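Local coordinates for protein lithostathine (Homo sapiens, PDB 1QDD) that might inhibit spontaneous calcium carbonate precipitation and may be associated with regeneration of pancreas and brain, at residues A[38-52]-A[132-144]. The protein carries 1 engineered substitution. Numbering follows the deposited sequence.
Sequences ADLYCQNMNSGNLVS and CEDKFSFVCKFKN
N49 and L50, the two residues that pair with K141 and C140 of strand 136-143, also converge on one carboxylate oxygen of the helix before them. D39 OD1 receives the backbone N of L50 at 2.9 Å, nearly in line with its C-O bond, while N49 ND2 spans both carboxylate oxygens from their syn sides, somewhat out of the carboxylate plane; S92 adds a third bond to OD1. The short strand 49-50 is thereby tied to helix 38-44 while its backbone pairs antiparallel with the last strand. N49 and K141 form a hydrogen-bonded pair, the straighter of whose two bonds runs from K141 N to N49 O (3.0 Å), and V51 N continues the pairing to V139 O (3.0 Å). Beyond G48, whose CA lies 3.7 Å from F142 CB, two waters take over, one joining S47 O to K143 N, the other N46 O to K143 O.

Next to this pairing, the helix is stitched on covalently: C42 SG and C140 SG form a disulfide 2.0 Å long with a left-handed twist (chi3 -78°). The F138 ring lies beside it, CD1 4.0 Å from C42 SG, in an oblique sulfur-aromatic contact. With CG lodged between its backbone N and carbonyl carbon (chi1 55°), the ring offers one face to A38 CB, 3.8 Å from the ring centroid, and turns its edge toward the face of Y41 in an offset edge-to-face pair, planes 67° apart. F142 has a similar first torsion and receives N46 CB over a face, 3.6 Å from CD1. Past V51, extended K141 sends NZ weakly to S52 O, its stronger partner being E58.

The disulfide joining first helix to terminal strand is a hallmark of the C-type lectin fold.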
# COMPACT_ATOMS: atom_id res chain seq x y z
N ALA A 38 0.45 -6.83 -8.69
CA ALA A 38 0.16 -5.47 -8.23
C ALA A 38 1.46 -4.77 -7.84
O ALA A 38 1.68 -3.63 -8.25
CB ALA A 38 -0.81 -5.51 -7.07
N ASP A 39 2.34 -5.44 -7.09
CA ASP A 39 3.61 -4.81 -6.73
C ASP A 39 4.46 -4.52 -7.96
O ASP A 39 5.09 -3.46 -8.02
CB ASP A 39 4.37 -5.67 -5.72
CG ASP A 39 5.51 -4.93 -5.05
OD1 ASP A 39 5.28 -3.95 -4.31
OD2 ASP A 39 6.68 -5.32 -5.26
N LEU A 40 4.45 -5.39 -8.96
CA LEU A 40 5.18 -5.14 -10.21
C LEU A 40 4.62 -3.94 -10.94
O LEU A 40 5.39 -3.12 -11.48
CB LEU A 40 5.16 -6.39 -11.09
CG LEU A 40 6.06 -7.54 -10.63
CD1 LEU A 40 5.81 -8.80 -11.46
CD2 LEU A 40 7.53 -7.18 -10.67
N TYR A 41 3.30 -3.72 -10.97
CA TYR A 41 2.72 -2.54 -11.59
C TYR A 41 3.26 -1.30 -10.90
O TYR A 41 3.69 -0.32 -11.52
CB TYR A 41 1.17 -2.57 -11.54
CG TYR A 41 0.54 -1.34 -12.16
CD1 TYR A 41 0.04 -1.38 -13.47
CD2 TYR A 41 0.42 -0.14 -11.49
CE1 TYR A 41 -0.52 -0.25 -14.06
CE2 TYR A 41 -0.12 0.98 -12.07
CZ TYR A 41 -0.61 0.92 -13.35
OH TYR A 41 -1.16 2.06 -13.93
N CYS A 42 3.25 -1.30 -9.55
CA CYS A 42 3.75 -0.15 -8.81
C CYS A 42 5.22 0.13 -9.10
O CYS A 42 5.62 1.31 -9.16
CB CYS A 42 3.55 -0.32 -7.32
SG CYS A 42 1.88 -0.56 -6.69
N GLN A 43 6.04 -0.90 -9.27
CA GLN A 43 7.46 -0.74 -9.57
C GLN A 43 7.64 -0.12 -10.96
O GLN A 43 8.56 0.68 -11.18
CB GLN A 43 8.17 -2.09 -9.51
CG GLN A 43 8.31 -2.69 -8.13
CD GLN A 43 9.06 -4.00 -8.04
OE1 GLN A 43 8.60 -4.94 -7.37
NE2 GLN A 43 10.21 -4.07 -8.68
N ASN A 44 6.82 -0.53 -11.91
CA ASN A 44 6.94 -0.07 -13.29
C ASN A 44 6.58 1.39 -13.45
O ASN A 44 7.09 2.04 -14.39
CB ASN A 44 6.10 -0.95 -14.22
CG ASN A 44 6.63 -2.35 -14.43
OD1 ASN A 44 7.81 -2.63 -14.24
ND2 ASN A 44 5.75 -3.26 -14.84
N MET A 45 5.73 1.99 -12.62
CA MET A 45 5.37 3.39 -12.72
C MET A 45 6.06 4.25 -11.68
O MET A 45 5.66 4.42 -10.52
CB MET A 45 3.84 3.55 -12.61
CG MET A 45 3.02 2.56 -13.40
SD MET A 45 3.51 2.37 -15.12
CE MET A 45 2.16 1.41 -15.80
N ASN A 46 7.11 4.97 -12.11
CA ASN A 46 7.87 5.88 -11.29
C ASN A 46 8.55 5.17 -10.12
O ASN A 46 8.71 5.74 -9.04
CB ASN A 46 6.99 7.04 -10.80
CG ASN A 46 6.26 7.75 -11.92
OD1 ASN A 46 5.02 7.74 -12.00
ND2 ASN A 46 7.02 8.35 -12.82
N SER A 47 8.95 3.93 -10.33
CA SER A 47 9.72 3.14 -9.39
C SER A 47 9.20 3.20 -7.97
O SER A 47 9.91 3.48 -7.00
CB SER A 47 11.19 3.60 -9.52
OG SER A 47 11.56 3.47 -10.90
N GLY A 48 7.94 2.79 -7.82
CA GLY A 48 7.30 2.68 -6.51
C GLY A 48 7.19 1.24 -6.06
O GLY A 48 7.90 0.33 -6.50
N ASN A 49 6.30 0.97 -5.11
CA ASN A 49 5.98 -0.33 -4.56
C ASN A 49 4.54 -0.27 -4.03
O ASN A 49 4.00 0.83 -3.89
CB ASN A 49 6.84 -0.81 -3.39
CG ASN A 49 8.16 -1.43 -3.81
OD1 ASN A 49 9.20 -0.78 -3.61
ND2 ASN A 49 8.18 -2.63 -4.36
N LEU A 50 3.95 -1.41 -3.75
CA LEU A 50 2.68 -1.42 -3.03
C LEU A 50 2.91 -0.59 -1.77
O LEU A 50 4.01 -0.59 -1.18
CB LEU A 50 2.27 -2.83 -2.62
CG LEU A 50 1.59 -3.70 -3.68
CD1 LEU A 50 1.44 -5.14 -3.22
CD2 LEU A 50 0.23 -3.11 -4.07
N VAL A 51 1.90 0.11 -1.29
CA VAL A 51 2.06 1.02 -0.17
C VAL A 51 2.57 0.33 1.08
O VAL A 51 2.12 -0.75 1.46
CB VAL A 51 0.73 1.78 0.08
CG1 VAL A 51 -0.41 0.90 0.52
CG2 VAL A 51 0.91 2.93 1.06
N SER A 52 3.48 1.02 1.78
CA SER A 52 3.95 0.66 3.11
C SER A 52 3.33 1.65 4.09
O SER A 52 3.39 2.86 3.84
CB SER A 52 5.46 0.73 3.28
OG SER A 52 6.16 -0.11 2.40
N CYS A 132 -2.20 -14.99 -1.33
CA CYS A 132 -1.52 -14.08 -2.25
C CYS A 132 -2.01 -14.17 -3.68
O CYS A 132 -1.79 -13.24 -4.48
CB CYS A 132 -0.01 -14.33 -2.21
SG CYS A 132 0.78 -13.98 -0.62
N GLU A 133 -2.68 -15.26 -4.05
CA GLU A 133 -3.22 -15.48 -5.38
C GLU A 133 -4.59 -14.87 -5.59
O GLU A 133 -5.10 -14.90 -6.72
CB GLU A 133 -3.26 -16.99 -5.68
CG GLU A 133 -1.91 -17.68 -5.59
CD GLU A 133 -1.57 -18.20 -4.21
OE1 GLU A 133 -2.31 -18.03 -3.22
OE2 GLU A 133 -0.47 -18.79 -4.10
N ASP A 134 -5.20 -14.29 -4.55
CA ASP A 134 -6.44 -13.54 -4.73
C ASP A 134 -6.21 -12.34 -5.64
O ASP A 134 -5.08 -11.85 -5.76
CB ASP A 134 -7.02 -13.07 -3.40
CG ASP A 134 -7.71 -14.13 -2.57
OD1 ASP A 134 -7.81 -15.28 -3.02
OD2 ASP A 134 -8.13 -13.75 -1.46
N LYS A 135 -7.24 -11.88 -6.34
CA LYS A 135 -7.15 -10.76 -7.27
C LYS A 135 -7.93 -9.56 -6.77
O LYS A 135 -9.17 -9.55 -6.73
CB LYS A 135 -7.61 -11.19 -8.68
CG LYS A 135 -6.69 -12.25 -9.27
CD LYS A 135 -7.25 -12.96 -10.49
CE LYS A 135 -6.39 -14.18 -10.83
NZ LYS A 135 -6.80 -14.81 -12.11
N PHE A 136 -7.21 -8.56 -6.26
CA PHE A 136 -7.76 -7.36 -5.65
C PHE A 136 -7.18 -6.08 -6.26
O PHE A 136 -6.13 -6.06 -6.90
CB PHE A 136 -7.42 -7.35 -4.14
CG PHE A 136 -7.99 -8.43 -3.28
CD1 PHE A 136 -9.24 -8.99 -3.51
CD2 PHE A 136 -7.28 -8.89 -2.18
CE1 PHE A 136 -9.75 -9.99 -2.70
CE2 PHE A 136 -7.80 -9.87 -1.35
CZ PHE A 136 -9.04 -10.42 -1.61
N SER A 137 -7.88 -4.96 -6.01
CA SER A 137 -7.38 -3.62 -6.32
C SER A 137 -6.25 -3.29 -5.34
O SER A 137 -5.97 -4.07 -4.41
CB SER A 137 -8.52 -2.62 -6.20
OG SER A 137 -9.11 -2.73 -4.91
N PHE A 138 -5.56 -2.17 -5.52
CA PHE A 138 -4.33 -1.90 -4.76
C PHE A 138 -3.95 -0.44 -4.71
O PHE A 138 -4.42 0.38 -5.51
CB PHE A 138 -3.17 -2.72 -5.39
CG PHE A 138 -2.91 -2.54 -6.85
CD1 PHE A 138 -1.93 -1.68 -7.31
CD2 PHE A 138 -3.61 -3.29 -7.79
CE1 PHE A 138 -1.65 -1.57 -8.66
CE2 PHE A 138 -3.32 -3.18 -9.13
CZ PHE A 138 -2.34 -2.33 -9.58
N VAL A 139 -3.10 -0.07 -3.76
CA VAL A 139 -2.57 1.28 -3.62
C VAL A 139 -1.05 1.24 -3.81
O VAL A 139 -0.37 0.42 -3.19
CB VAL A 139 -2.88 1.91 -2.25
CG1 VAL A 139 -2.24 3.29 -2.07
CG2 VAL A 139 -4.39 2.03 -2.01
N CYS A 140 -0.51 2.14 -4.63
CA CYS A 140 0.92 2.33 -4.84
C CYS A 140 1.44 3.60 -4.16
O CYS A 140 0.71 4.56 -3.97
CB CYS A 140 1.29 2.40 -6.33
SG CYS A 140 0.82 1.03 -7.40
N LYS A 141 2.72 3.58 -3.81
CA LYS A 141 3.44 4.69 -3.18
C LYS A 141 4.79 4.88 -3.88
O LYS A 141 5.50 3.89 -4.09
CB LYS A 141 3.65 4.39 -1.69
CG LYS A 141 4.50 5.35 -0.87
CD LYS A 141 4.64 4.87 0.57
CE LYS A 141 5.55 5.72 1.43
NZ LYS A 141 5.59 5.18 2.84
N PHE A 142 5.13 6.11 -4.26
CA PHE A 142 6.42 6.36 -4.92
C PHE A 142 6.96 7.72 -4.49
O PHE A 142 6.24 8.65 -4.17
CB PHE A 142 6.33 6.25 -6.43
CG PHE A 142 5.51 7.26 -7.17
CD1 PHE A 142 6.07 8.44 -7.65
CD2 PHE A 142 4.17 7.04 -7.43
CE1 PHE A 142 5.32 9.36 -8.34
CE2 PHE A 142 3.41 7.95 -8.12
CZ PHE A 142 3.97 9.12 -8.58
N LYS A 143 8.31 7.79 -4.47
CA LYS A 143 8.98 9.00 -4.02
C LYS A 143 8.91 10.05 -5.12
O LYS A 143 9.24 9.85 -6.28
CB LYS A 143 10.42 8.85 -3.56
CG LYS A 143 11.09 10.11 -3.02
CD LYS A 143 10.60 10.67 -1.71
CE LYS A 143 11.08 12.11 -1.50
NZ LYS A 143 10.40 13.04 -2.44
N ASN A 144 8.39 11.17 -4.65
CA ASN A 144 8.41 12.46 -5.21
C ASN A 144 7.46 13.50 -4.75
O ASN A 144 6.25 13.51 -4.67
CB ASN A 144 8.79 12.55 -6.71
CG ASN A 144 10.10 13.34 -6.46
OD1 ASN A 144 10.71 13.21 -5.39
ND2 ASN A 144 10.43 14.17 -7.41
O HOH W 1 10.21 7.67 -7.81
O HOH W 2 9.76 5.24 -4.69